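Local atomic coordinates of EAL/GGDEF domain protein (Methylococcus capsulatus, PDB entry 3ICL), a protein that belongs to the GGDEF domain family, an alpha/beta fold in which helices pack on the faces of a mixed, five-stranded central sheet. Residues D15-A20 and N29-L34; D54-A59 and I117-S122. The protein carries 1 engineered substitution. All blocks are in the same frame, centred on the assembly; numbering follows the deposited sequence.

Interaction 1 of 2, residues D15-A20 and N29-L34; sequences DRLLQA and NPVVLL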
# COMPACT_ATOMS: atom_id res chain seq x y z
N ASP A 15 -3.80 12.77 8.49
CA ASP A 15 -3.94 14.19 8.17
C ASP A 15 -3.84 14.41 6.66
O ASP A 15 -4.59 15.20 6.09
CB ASP A 15 -2.85 15.00 8.88
CG ASP A 15 -3.04 15.06 10.39
OD1 ASP A 15 -4.04 14.51 10.91
OD2 ASP A 15 -2.17 15.68 11.05
N ARG A 16 -2.90 13.71 6.03
CA ARG A 16 -2.70 13.81 4.59
C ARG A 16 -3.95 13.37 3.84
O ARG A 16 -4.38 14.02 2.89
CB ARG A 16 -1.52 12.92 4.16
CG ARG A 16 -0.16 13.36 4.70
CD ARG A 16 0.36 14.58 3.97
NE ARG A 16 1.73 14.92 4.38
CZ ARG A 16 2.79 14.14 4.19
NH1 ARG A 16 2.66 12.96 3.59
NH2 ARG A 16 3.99 14.54 4.59
N LEU A 17 -4.53 12.26 4.27
CA LEU A 17 -5.73 11.72 3.64
C LEU A 17 -6.92 12.68 3.75
O LEU A 17 -7.65 12.90 2.79
CB LEU A 17 -6.08 10.36 4.25
CG LEU A 17 -7.35 9.64 3.77
CD1 LEU A 17 -7.46 9.67 2.26
CD2 LEU A 17 -7.33 8.21 4.27
N LEU A 18 -7.11 13.24 4.94
CA LEU A 18 -8.21 14.16 5.14
C LEU A 18 -8.08 15.36 4.21
O LEU A 18 -9.06 15.79 3.61
CB LEU A 18 -8.25 14.62 6.60
CG LEU A 18 -8.62 13.51 7.60
CD1 LEU A 18 -8.57 14.04 9.02
CD2 LEU A 18 -10.01 12.98 7.27
N GLN A 19 -6.87 15.87 4.07
CA GLN A 19 -6.64 17.03 3.21
C GLN A 19 -6.85 16.70 1.73
O GLN A 19 -7.42 17.50 0.99
CB GLN A 19 -5.23 17.58 3.42
CG GLN A 19 -5.08 19.02 2.93
CD GLN A 19 -6.00 19.97 3.69
OE1 GLN A 19 -5.88 20.12 4.91
NE2 GLN A 19 -6.92 20.61 2.98
N ALA A 20 -6.41 15.52 1.31
CA ALA A 20 -6.58 15.12 -0.08
C ALA A 20 -8.07 14.94 -0.41
O ALA A 20 -8.51 15.31 -1.49
CB ALA A 20 -5.82 13.82 -0.35
N ASN A 29 -9.77 13.32 -11.11
CA ASN A 29 -8.56 13.40 -10.30
C ASN A 29 -8.96 13.07 -8.87
O ASN A 29 -8.70 13.84 -7.94
CB ASN A 29 -7.97 14.82 -10.37
CG ASN A 29 -6.58 14.89 -9.76
OD1 ASN A 29 -5.84 13.91 -9.74
ND2 ASN A 29 -6.20 16.07 -9.27
N PRO A 30 -9.57 11.90 -8.66
CA PRO A 30 -10.03 11.46 -7.35
C PRO A 30 -8.93 11.01 -6.40
O PRO A 30 -7.77 10.81 -6.79
CB PRO A 30 -10.96 10.30 -7.69
CG PRO A 30 -10.18 9.63 -8.78
CD PRO A 30 -9.75 10.81 -9.65
N VAL A 31 -9.30 10.85 -5.15
CA VAL A 31 -8.38 10.36 -4.15
C VAL A 31 -8.53 8.85 -4.26
O VAL A 31 -9.64 8.34 -4.41
CB VAL A 31 -8.80 10.79 -2.72
CG1 VAL A 31 -8.00 10.01 -1.70
CG2 VAL A 31 -8.58 12.27 -2.55
N VAL A 32 -7.41 8.15 -4.24
CA VAL A 32 -7.44 6.70 -4.32
C VAL A 32 -6.57 6.14 -3.20
O VAL A 32 -5.49 6.65 -2.93
CB VAL A 32 -6.92 6.18 -5.67
CG1 VAL A 32 -6.96 4.65 -5.68
CG2 VAL A 32 -7.78 6.74 -6.80
N LEU A 33 -7.07 5.10 -2.56
CA LEU A 33 -6.37 4.47 -1.46
C LEU A 33 -6.02 3.03 -1.80
O LEU A 33 -6.88 2.26 -2.24
CB LEU A 33 -7.27 4.50 -0.22
CG LEU A 33 -6.67 4.66 1.17
CD1 LEU A 33 -5.80 5.91 1.25
CD2 LEU A 33 -7.82 4.75 2.16
N LEU A 34 -4.75 2.68 -1.62
CA LEU A 34 -4.30 1.31 -1.86
C LEU A 34 -3.90 0.77 -0.49
O LEU A 34 -3.27 1.46 0.30
CB LEU A 34 -3.09 1.28 -2.80
CG LEU A 34 -3.36 1.26 -4.32
CD1 LEU A 34 -4.24 2.43 -4.71
CD2 LEU A 34 -2.04 1.30 -5.07

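Interaction 2 of 2, residues D54-A59 and I117-S122; sequences DRLLRA and IVISVS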
# COMPACT_ATOMS: atom_id res chain seq x y z
N ASP A 54 12.74 -6.43 9.81
CA ASP A 54 12.66 -4.97 9.81
C ASP A 54 13.32 -4.41 8.57
O ASP A 54 12.82 -3.46 7.96
CB ASP A 54 13.30 -4.38 11.06
CG ASP A 54 12.55 -4.74 12.32
OD1 ASP A 54 11.36 -5.10 12.22
OD2 ASP A 54 13.14 -4.65 13.42
N ARG A 55 14.46 -4.98 8.20
CA ARG A 55 15.18 -4.53 7.01
C ARG A 55 14.29 -4.69 5.78
O ARG A 55 14.24 -3.81 4.92
CB ARG A 55 16.47 -5.32 6.82
CG ARG A 55 17.52 -5.07 7.89
CD ARG A 55 18.82 -5.77 7.54
NE ARG A 55 19.37 -5.27 6.29
CZ ARG A 55 20.42 -5.81 5.67
NH1 ARG A 55 21.03 -6.87 6.18
NH2 ARG A 55 20.85 -5.29 4.53
N LEU A 56 13.60 -5.82 5.70
CA LEU A 56 12.71 -6.10 4.58
C LEU A 56 11.58 -5.06 4.51
O LEU A 56 11.27 -4.54 3.44
CB LEU A 56 12.12 -7.51 4.70
CG LEU A 56 11.08 -7.96 3.67
CD1 LEU A 56 11.61 -7.77 2.25
CD2 LEU A 56 10.73 -9.41 3.92
N LEU A 57 10.98 -4.77 5.65
CA LEU A 57 9.89 -3.80 5.72
C LEU A 57 10.33 -2.42 5.25
O LEU A 57 9.57 -1.71 4.58
CB LEU A 57 9.35 -3.70 7.15
CG LEU A 57 8.55 -4.90 7.68
CD1 LEU A 57 8.20 -4.67 9.14
CD2 LEU A 57 7.29 -5.10 6.84
N ARG A 58 11.55 -2.04 5.60
CA ARG A 58 12.08 -0.74 5.21
C ARG A 58 12.39 -0.70 3.71
O ARG A 58 12.20 0.33 3.06
CB ARG A 58 13.35 -0.42 6.01
CG ARG A 58 13.78 1.04 5.92
CD ARG A 58 15.07 1.29 6.70
NE ARG A 58 15.37 2.71 6.79
CZ ARG A 58 14.75 3.57 7.59
NH1 ARG A 58 13.77 3.15 8.38
NH2 ARG A 58 15.10 4.85 7.60
N ALA A 59 12.88 -1.81 3.17
CA ALA A 59 13.21 -1.88 1.75
C ALA A 59 11.92 -1.91 0.93
O ALA A 59 11.88 -1.43 -0.20
CB ALA A 59 14.05 -3.12 1.46
N ILE A 117 15.25 -13.14 -1.05
CA ILE A 117 13.90 -13.11 -0.51
C ILE A 117 12.91 -12.57 -1.54
O ILE A 117 13.13 -11.51 -2.14
CB ILE A 117 13.79 -12.24 0.77
CG1 ILE A 117 14.69 -12.79 1.88
CG2 ILE A 117 12.34 -12.22 1.25
CD1 ILE A 117 14.35 -14.21 2.29
N VAL A 118 11.84 -13.33 -1.75
CA VAL A 118 10.80 -12.93 -2.69
C VAL A 118 9.51 -12.84 -1.89
O VAL A 118 9.05 -13.82 -1.32
CB VAL A 118 10.65 -13.96 -3.83
CG1 VAL A 118 10.45 -15.36 -3.26
CG2 VAL A 118 9.47 -13.58 -4.72
N ILE A 119 8.93 -11.65 -1.82
CA ILE A 119 7.68 -11.49 -1.08
C ILE A 119 6.50 -11.64 -2.01
O ILE A 119 6.62 -11.42 -3.22
CB ILE A 119 7.56 -10.10 -0.39
CG1 ILE A 119 7.70 -8.99 -1.44
CG2 ILE A 119 8.59 -9.97 0.72
CD1 ILE A 119 7.43 -7.61 -0.91
N SER A 120 5.37 -12.05 -1.44
CA SER A 120 4.13 -12.18 -2.19
C SER A 120 3.30 -10.98 -1.71
O SER A 120 3.29 -10.67 -0.52
CB SER A 120 3.44 -13.51 -1.86
OG SER A 120 3.23 -13.63 -0.46
N VAL A 121 2.63 -10.30 -2.64
CA VAL A 121 1.87 -9.09 -2.31
C VAL A 121 0.42 -9.08 -2.79
O VAL A 121 0.12 -9.59 -3.87
CB VAL A 121 2.58 -7.84 -2.93
CG1 VAL A 121 1.78 -6.58 -2.67
CG2 VAL A 121 3.99 -7.70 -2.35
N SER A 122 -0.47 -8.51 -1.98
CA SER A 122 -1.88 -8.39 -2.35
C SER A 122 -2.31 -6.95 -2.10
O SER A 122 -2.04 -6.40 -1.04
CB SER A 122 -2.76 -9.33 -1.52
OG SER A 122 -2.68 -10.66 -2.00

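Interaction 1 of 2, residues D15-A20 and N29-L34
In the alpha/beta fold of this GGDEF domain, helix 10-23 packs against strand 32-38, the middle strand of the sheet, and the chain leading into it, through Leu-17 and Ala-20 on one side and Val-31 and Leu-33 on the other. Val-31 divides its two methyls between the helix residues. CG1, anti to the backbone N (chi1 167°), meets Leu-17 CD1 at 4.0 Å, the two side chains meeting at a slant. Val-31 CG2 turns to Ala-20, lying 3.9 Å from Ala-20 CB and 3.2 Å from Ala-20 O, so that the methyl presses closely on a helix carbonyl as well as on a side chain. Leu-17 reaches Leu-33 with its other branch: Leu-17 CD2 stands 4.1 Å from both Leu-33 CD1 and Leu-33 CD2, set against both methyls of a side chain that it crosses at roughly a right angle. No hydrogen bond joins the segments, and all four residues are buried. Leu-85 of strand 81-86 lies beside both Leu-17 and Val-31, while helix 135-152 also packs here, with Met-135 against Leu-17 and Leu-138 and Leu-139 against Leu-33.

Interaction 2 of 2, residues D54-A59 and I117-S122
Ser-122 OG pairs with two side-chain oxygens, Asp-39 OD2 and Asn-156 OD1, which tie the start of strand 121-127 to residues from both flanking parts of the sheet. The single hydroxyl proton can serve only one of them, so the Asn-156 amide may be the other way round. Just before the strand, the Asn-40 amide pairs with backbone: OD1 takes the Ser-120 N-H and ND2 binds Val-118 O. The contact with helix 50-67 itself is purely apolar, and on the helix side it is made by a single leucine.

Leu-56 CG lies anti to its own backbone N (chi1 176°), carrying both methyls out to meet Ile-117 and Ile-119. The CG2 methyl of Ile-119 settles against the fork almost symmetrically, 3.9 Å from Leu-56 CD2 and 4.0 Å from Leu-56 CD1, and the two side chains run past each other in opposite directions. Ile-119 CG1 sits between the backbone N and the carbonyl carbon (chi1 56°), an arrangement that places CG2 beside the backbone N and opposite the carbonyl carbon. Leu-56 CD2 also touches Ile-117 CG2, at 4.2 Å, so one methyl bridges two isoleucines. Val-118, between them, points away and is exposed, the alternation expected of an extended chain.

In the fold, segment 117-122 leads from the small hairpin 110-112/115-117 into the main sheet, and helix 50-67 leans on this connection. The backbones stay well separated: the nearest CA atoms, those of Leu-56 and Ile-117, are 8.7 Å apart, with the side chains bridging the interval. Phe-110 of the hairpin touches both Leu-56 and Ile-119, and helix 41-48 adds Phe-41 and Ile-44 against Leu-56 and Leu-48 against Ile-117.

The two contacts illustrate how a sheet-based domain gathers its helices: each sets one helix against chain that belongs to, or leads into, the same mixed sheet. Interaction 1 uses strand 32-38 and interaction 2 the approach to strand 121-127, its neighbour in the sheet, so, the strands being antiparallel, the two starts lie at opposite ends of this strand pair. Their centres are about 25 Å apart, on opposite sides of the chain's centre, and the nearest atoms remain about 7 Å apart without touching. Along the sequence they come in series, 15-20 with 29-34 closing before 54-59 with 117-122 opens. One is thus a local helix-to-strand closure, the other a long-range tie within the single GGDEF domain.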